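Local coordinates for response regulator receiver domain protein (CheY-like) (Methylobacillus flagellatus KT, PDB 3I42) that probably accepts a phosphoryl group and relays that signal, as CheY-like receiver domains do, though its own pathway is unknown, at residues 55-58 with 59-62; 17-20 with 21-25; 92-95 with 96-100. All coordinates share one frame; numbering follows the deposited sequence.

Contact 1. Residues 55-58 with 59-62; sequences LNLP and DTSG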
loop_
_atom_site.group_PDB
_atom_site.type_symbol
_atom_site.label_atom_id
_atom_site.label_comp_id
_atom_site.label_asym_id
_atom_site.label_seq_id
_atom_site.Cartn_x
_atom_site.Cartn_y
_atom_site.Cartn_z
ATOM N N LEU A 55 -13.112 7.631 2.838
ATOM C CA LEU A 55 -12.035 8.590 3.012
ATOM C C LEU A 55 -12.572 9.998 3.283
ATOM O O LEU A 55 -11.805 10.891 3.680
ATOM C CB LEU A 55 -11.064 8.570 1.825
ATOM C CG LEU A 55 -10.218 7.320 1.646
ATOM C CD1 LEU A 55 -9.199 7.532 0.532
ATOM C CD2 LEU A 55 -9.494 6.891 2.913
ATOM N N ASN A 56 -13.887 10.171 3.103
ATOM C CA ASN A 56 -14.589 11.434 3.299
ATOM C C ASN A 56 -15.569 11.288 4.428
ATOM O O ASN A 56 -16.617 10.711 4.245
ATOM C CB ASN A 56 -15.430 11.764 2.060
ATOM C CG ASN A 56 -14.609 12.296 0.895
ATOM O OD1 ASN A 56 -13.666 13.077 1.078
ATOM N ND2 ASN A 56 -14.992 11.897 -0.330
ATOM N N LEU A 57 -15.268 11.820 5.596
ATOM C CA LEU A 57 -16.154 11.614 6.725
ATOM C C LEU A 57 -16.644 12.963 7.269
ATOM O O LEU A 57 -16.049 13.988 6.958
ATOM C CB LEU A 57 -15.448 10.779 7.786
ATOM C CG LEU A 57 -15.332 9.294 7.475
ATOM C CD1 LEU A 57 -14.362 8.652 8.455
ATOM C CD2 LEU A 57 -16.728 8.625 7.550
ATOM N N PRO A 58 -17.755 12.973 8.038
ATOM C CA PRO A 58 -18.195 14.295 8.445
ATOM C C PRO A 58 -17.161 14.998 9.364
ATOM O O PRO A 58 -16.855 16.179 9.146
ATOM C CB PRO A 58 -19.511 14.030 9.195
ATOM C CG PRO A 58 -19.823 12.548 8.996
ATOM C CD PRO A 58 -18.567 11.884 8.627
ATOM N N ASP A 59 -16.603 14.267 10.330
ATOM C CA ASP A 59 -15.783 14.861 11.399
ATOM C C ASP A 59 -14.257 14.685 11.240
ATOM O O ASP A 59 -13.500 15.005 12.171
ATOM C CB ASP A 59 -16.206 14.268 12.761
ATOM C CG ASP A 59 -16.206 12.724 12.761
ATOM O OD1 ASP A 59 -16.203 12.097 11.659
ATOM O OD2 ASP A 59 -16.226 12.135 13.864
ATOM N N THR A 60 -13.806 14.165 10.092
ATOM C CA THR A 60 -12.400 13.758 9.957
ATOM C C THR A 60 -12.134 13.261 8.563
ATOM O O THR A 60 -13.077 12.934 7.844
ATOM C CB THR A 60 -12.029 12.624 10.994
ATOM O OG1 THR A 60 -10.646 12.281 10.870
ATOM C CG2 THR A 60 -12.907 11.327 10.803
ATOM N N SER A 61 -10.863 13.194 8.167
ATOM C CA SER A 61 -10.493 12.466 6.949
ATOM C C SER A 61 -10.356 10.982 7.282
ATOM O O SER A 61 -10.172 10.621 8.445
ATOM C CB SER A 61 -9.191 12.995 6.327
ATOM O OG SER A 61 -8.059 12.559 7.067
ATOM N N GLY A 62 -10.487 10.119 6.278
ATOM C CA GLY A 62 -10.303 8.691 6.500
ATOM C C GLY A 62 -8.881 8.411 6.943
ATOM O O GLY A 62 -8.624 7.578 7.827
#
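Leu55 closes the open end of this loop by accepting a backbone hydrogen bond from Gly62, with Gly62 N 3.0 Å from Leu55 O. The N-H aims well at the oxygen, at 160°, but arrives from above the carbonyl plane. Leu55 CD2 reaches to within 4.1 Å of Gly62 CA, and the backbones run so close here that a CB on Gly62 would lie against Leu55 CA, so a residue without a side chain suits the place. The backbone N of Asn56 donates to OD1 of Asp54, the predicted phosphorylation site.

Leu57 points toward the return path and packs on Thr60. Its CB sits 3.2 Å from Thr60 O, and its backbone N gives that same oxygen a weak hydrogen bond of 3.3 Å. Leu57 CD1 and Thr60 CG2 lie alongside each other, 3.8 Å apart, both side chains heading the same way toward Leu65 of the helix that follows. OG1 of Thr60 stands opposite its own backbone N (chi1 -178°), beside the carbonyl carbon, which leaves the methyl to Leu57 and lets OG1 donate to a lone pair of Ser61 O at 3.0 Å. Replacing Thr60 by an alanine here would probably leave Leu57 CD1 facing a gap and Ser61 O without its hydroxyl mate.

Pro58 stiffens the start of the reversal, and its CD lies 3.9 Å from Asp59 OD1. That carboxylate is gripped outside the loop by Gly36 N and the hydroxyl of Thr37, which ties the tip to the start of helix 36-45. Ser61 then N-caps helix 62-71 through its OG and Ala64 N. The hairpin-like excursion between strand 50-54 and helix 62-71 is the loop that, in receiver domains, follows the phospho-acceptor aspartate.

Contact 2. Residues 17-20 with 21-25; sequences ETFK and ELLEM
From Glu17 through Glu24 the backbone runs on as alpha-helix, stitched by successive i to i+4 hydrogen bonds. Leu22 N meets Thr18 O at 2.9 Å and Leu23 N meets Phe19 O at 3.1 Å, while Glu21 N and Glu24 N bond Glu17 O and Lys20 O in the same ladder.

On the buried side Phe19 and Leu23, one turn apart, form an apolar pair. Leu23 CG comes obliquely to the ring, 3.8 Å from Phe19 CE2, and Leu23 CD1 rests 3.9 Å from the same ring atom. Phe19 holds its CG anti to the backbone N (chi1 -158°), which carries the ring down into the protein. A flat ring and a branched aliphatic chain suit this side: Phe19 lies on Ile8 of strand 4-9 and meets Phe52, and Leu23 packs on both strands 4-9 and 28-33. Leu22 CG packs 3.5 Å from Thr18 O, and its side chain turns to Ile109 of helix 109-119.

On the polar side Lys20 and Glu24, one turn apart, cross. Lys20 runs extended until it bends at its last torsion (-70°), bringing NZ 3.2 Å from Glu24 OE2 in a salt bridge whose hydrogen bond is weak. The aliphatic stem of Glu24 meanwhile lies on the helix backbone, its CG 3.1 Å from Lys20 O.

With Phe19 and Leu23 buried and the charged ends largely at the surface, this is an amphipathic helix, the first crossover of the doubly wound receiver fold, joining parallel strands 4-9 and 28-33 in a beta-alpha-beta unit.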
loop_
_atom_site.group_PDB
_atom_site.type_symbol
_atom_site.label_atom_id
_atom_site.label_comp_id
_atom_site.label_asym_id
_atom_site.label_seq_id
_atom_site.Cartn_x
_atom_site.Cartn_y
_atom_site.Cartn_z
ATOM N N GLU A 17 -25.975 0.536 4.824
ATOM C CA GLU A 17 -26.785 -0.669 4.828
ATOM C C GLU A 17 -26.518 -1.583 3.621
ATOM O O GLU A 17 -26.447 -2.799 3.770
ATOM C CB GLU A 17 -28.265 -0.268 4.894
ATOM C CG GLU A 17 -28.638 0.559 6.164
ATOM C CD GLU A 17 -30.083 1.139 6.109
ATOM O OE1 GLU A 17 -30.612 1.320 4.978
ATOM O OE2 GLU A 17 -30.685 1.429 7.193
ATOM N N THR A 18 -26.368 -0.997 2.432
ATOM C CA THR A 18 -26.049 -1.753 1.213
ATOM C C THR A 18 -24.719 -2.445 1.418
ATOM O O THR A 18 -24.609 -3.663 1.291
ATOM C CB THR A 18 -25.988 -0.803 -0.010
ATOM O OG1 THR A 18 -27.283 -0.251 -0.231
ATOM C CG2 THR A 18 -25.549 -1.528 -1.284
ATOM N N PHE A 19 -23.710 -1.661 1.783
ATOM C CA PHE A 19 -22.384 -2.189 2.066
ATOM C C PHE A 19 -22.492 -3.351 3.047
ATOM O O PHE A 19 -21.930 -4.395 2.832
ATOM C CB PHE A 19 -21.535 -1.078 2.691
ATOM C CG PHE A 19 -20.063 -1.287 2.570
ATOM C CD1 PHE A 19 -19.212 -0.197 2.441
ATOM C CD2 PHE A 19 -19.512 -2.564 2.564
ATOM C CE1 PHE A 19 -17.847 -0.389 2.332
ATOM C CE2 PHE A 19 -18.144 -2.757 2.460
ATOM C CZ PHE A 19 -17.321 -1.684 2.327
ATOM N N LYS A 20 -23.219 -3.142 4.136
ATOM C CA LYS A 20 -23.425 -4.166 5.145
ATOM C C LYS A 20 -24.116 -5.446 4.584
ATOM O O LYS A 20 -23.778 -6.580 4.987
ATOM C CB LYS A 20 -24.224 -3.537 6.267
ATOM C CG LYS A 20 -24.652 -4.446 7.392
ATOM C CD LYS A 20 -25.713 -3.670 8.158
ATOM C CE LYS A 20 -25.892 -4.126 9.589
ATOM N NZ LYS A 20 -26.527 -5.463 9.676
ATOM N N GLU A 21 -25.066 -5.260 3.664
ATOM C CA GLU A 21 -25.735 -6.380 2.960
ATOM C C GLU A 21 -24.749 -7.192 2.140
ATOM O O GLU A 21 -24.728 -8.416 2.185
ATOM C CB GLU A 21 -26.769 -5.833 1.985
ATOM C CG GLU A 21 -28.083 -5.358 2.576
ATOM C CD GLU A 21 -29.158 -5.176 1.476
ATOM O OE1 GLU A 21 -29.503 -4.005 1.134
ATOM O OE2 GLU A 21 -29.630 -6.225 0.945
ATOM N N LEU A 22 -23.908 -6.499 1.389
ATOM C CA LEU A 22 -22.929 -7.175 0.578
ATOM C C LEU A 22 -21.982 -8.010 1.420
ATOM O O LEU A 22 -21.713 -9.167 1.062
ATOM C CB LEU A 22 -22.134 -6.176 -0.251
ATOM C CG LEU A 22 -22.815 -5.267 -1.281
ATOM C CD1 LEU A 22 -21.773 -4.366 -1.947
ATOM C CD2 LEU A 22 -23.639 -6.053 -2.330
ATOM N N LEU A 23 -21.439 -7.423 2.500
ATOM C CA LEU A 23 -20.493 -8.129 3.360
ATOM C C LEU A 23 -21.167 -9.380 3.919
ATOM O O LEU A 23 -20.559 -10.462 3.973
ATOM C CB LEU A 23 -19.994 -7.236 4.519
ATOM C CG LEU A 23 -19.056 -6.075 4.161
ATOM C CD1 LEU A 23 -18.730 -5.247 5.358
ATOM C CD2 LEU A 23 -17.767 -6.609 3.585
ATOM N N GLU A 24 -22.415 -9.227 4.340
ATOM C CA GLU A 24 -23.182 -10.345 4.875
ATOM C C GLU A 24 -23.429 -11.461 3.847
ATOM O O GLU A 24 -23.272 -12.635 4.144
ATOM C CB GLU A 24 -24.493 -9.837 5.442
ATOM C CG GLU A 24 -24.287 -9.122 6.761
ATOM C CD GLU A 24 -25.589 -8.565 7.326
ATOM O OE1 GLU A 24 -26.551 -8.350 6.534
ATOM O OE2 GLU A 24 -25.653 -8.347 8.564
ATOM N N MET A 25 -23.766 -11.084 2.624
ATOM C CA MET A 25 -23.878 -12.069 1.552
ATOM C C MET A 25 -22.578 -12.838 1.341
ATOM O O MET A 25 -22.591 -13.944 0.811
ATOM C CB MET A 25 -24.264 -11.382 0.255
ATOM C CG MET A 25 -25.755 -11.122 0.082
ATOM S SD MET A 25 -26.027 -10.505 -1.597
ATOM C CE MET A 25 -24.843 -11.471 -2.455
#

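Contact 3. Residues 92-95 with 96-100; sequences GKEA and CELFD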
loop_
_atom_site.group_PDB
_atom_site.type_symbol
_atom_site.label_atom_id
_atom_site.label_comp_id
_atom_site.label_asym_id
_atom_site.label_seq_id
_atom_site.Cartn_x
_atom_site.Cartn_y
_atom_site.Cartn_z
ATOM N N GLY A 92 -2.488 9.187 -1.316
ATOM C CA GLY A 92 -1.082 9.510 -1.434
ATOM C C GLY A 92 -0.204 8.481 -0.764
ATOM O O GLY A 92 -0.614 7.344 -0.509
ATOM N N LYS A 93 1.016 8.901 -0.469
ATOM C CA LYS A 93 2.039 8.069 0.156
ATOM C C LYS A 93 1.636 7.417 1.495
ATOM O O LYS A 93 1.855 6.222 1.692
ATOM C CB LYS A 93 3.292 8.924 0.348
ATOM C CG LYS A 93 4.431 8.184 0.924
ATOM C CD LYS A 93 5.628 9.085 1.008
ATOM C CE LYS A 93 6.776 8.309 1.598
ATOM N NZ LYS A 93 6.434 7.844 2.967
ATOM N N GLU A 94 1.092 8.225 2.412
ATOM C CA GLU A 94 0.657 7.762 3.739
ATOM C C GLU A 94 -0.557 6.827 3.672
ATOM O O GLU A 94 -0.650 5.889 4.442
ATOM C CB GLU A 94 0.356 8.952 4.670
ATOM C CG GLU A 94 1.559 9.453 5.483
ATOM C CD GLU A 94 1.156 9.991 6.872
ATOM O OE1 GLU A 94 0.327 10.952 6.914
ATOM O OE2 GLU A 94 1.660 9.447 7.906
ATOM N N ALA A 95 -1.471 7.091 2.747
ATOM C CA ALA A 95 -2.625 6.205 2.527
ATOM C C ALA A 95 -2.191 4.819 2.046
ATOM O O ALA A 95 -2.638 3.805 2.566
ATOM C CB ALA A 95 -3.622 6.838 1.564
ATOM N N CYS A 96 -1.309 4.780 1.057
ATOM C CA CYS A 96 -0.630 3.539 0.677
ATOM C C CYS A 96 -0.017 2.816 1.887
ATOM O O CYS A 96 -0.146 1.591 2.033
ATOM C CB CYS A 96 0.447 3.838 -0.362
ATOM S SG CYS A 96 -0.187 4.352 -1.988
ATOM N N GLU A 97 0.604 3.572 2.791
ATOM C CA GLU A 97 1.306 2.942 3.911
ATOM C C GLU A 97 0.376 2.452 5.010
ATOM O O GLU A 97 0.618 1.396 5.590
ATOM C CB GLU A 97 2.371 3.880 4.466
ATOM C CG GLU A 97 3.462 4.176 3.440
ATOM C CD GLU A 97 4.443 5.225 3.890
ATOM O OE1 GLU A 97 4.042 6.070 4.708
ATOM O OE2 GLU A 97 5.607 5.212 3.421
ATOM N N LEU A 98 -0.677 3.213 5.291
ATOM C CA LEU A 98 -1.523 2.967 6.478
ATOM C C LEU A 98 -2.768 2.111 6.258
ATOM O O LEU A 98 -3.379 1.636 7.229
ATOM C CB LEU A 98 -1.940 4.301 7.086
ATOM C CG LEU A 98 -0.871 5.110 7.817
ATOM C CD1 LEU A 98 -1.207 6.575 7.692
ATOM C CD2 LEU A 98 -0.805 4.675 9.275
ATOM N N PHE A 99 -3.179 1.933 5.002
ATOM C CA PHE A 99 -4.276 0.981 4.737
ATOM C C PHE A 99 -3.712 -0.306 4.174
ATOM O O PHE A 99 -2.653 -0.315 3.563
ATOM C CB PHE A 99 -5.273 1.548 3.758
ATOM C CG PHE A 99 -6.105 2.634 4.306
ATOM C CD1 PHE A 99 -7.270 2.343 5.017
ATOM C CD2 PHE A 99 -5.758 3.959 4.081
ATOM C CE1 PHE A 99 -8.071 3.364 5.526
ATOM C CE2 PHE A 99 -6.547 4.998 4.595
ATOM C CZ PHE A 99 -7.712 4.702 5.313
ATOM N N ASP A 100 -4.424 -1.398 4.387
ATOM C CA ASP A 100 -3.984 -2.694 3.900
ATOM C C ASP A 100 -4.603 -3.018 2.533
ATOM O O ASP A 100 -3.991 -3.717 1.725
ATOM C CB ASP A 100 -4.356 -3.766 4.934
ATOM C CG ASP A 100 -3.755 -3.486 6.311
ATOM O OD1 ASP A 100 -2.514 -3.520 6.433
ATOM O OD2 ASP A 100 -4.525 -3.229 7.260
#
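Short helix 93-98, which leads into the edge strand 101-104 of the receiver fold, is joined here from its N-cap, Gly92, to the turn that ends it. Lys93 and Glu97, one turn apart, form a salt bridge with Lys93 NZ 2.8 Å from Glu97 OE2. The lysine chain runs extended and bends at its last torsion (-61°), and its ammonium meets the carboxylate from above its plane, 36° out. At the first turn Cys96 N bonds Gly92 O almost straight (178°, 3.1 Å), and Cys96 SG lies 3.4 Å from that oxygen. On another side Leu98 CD1 lies alongside Glu94, 4.1 Å from Glu94 OE2, while Glu94 OE1 pairs with Lys67. Phe99 ends the helix: its N bonds Ala95 O at 3.1 Å, and Ala95 O also lies at the edge of the ring, 3.5 Å from Phe99 CD2. The small Ala95 suits this buried side, with its CB 4.4 Å from Phe99 CD2.

Cys96 makes a disulfide with Cys96 of the second subunit, and Tyr102 of that subunit packs on Glu97. The disulfide links the subunits covalently, and beside it the opposite charges of Lys93 and Glu97 are paired within the helix near the second subunit.

How the contacts relate
From the N terminus, contact 2 comes first, a run of helix 13-25 between strands 4-9 and 28-33. Contact 1 follows strand 50-54 and closes the short loop that leads into helix 62-71. Contact 3 comes last, spanning the helix ahead of strand 101-104. The three lie in series, so none encloses or crosses another. Contacts 1 and 3 meet in space: Phe99 CZ lies 3.7 Å from Leu55 CD2 and also packs against Gly62, joining the loop after the central strand to the end of helix 93-98. Contacts 2 and 3 close only helical turns; their centres are about 25 Å apart, and the two lie on opposite sides of the chain's centre.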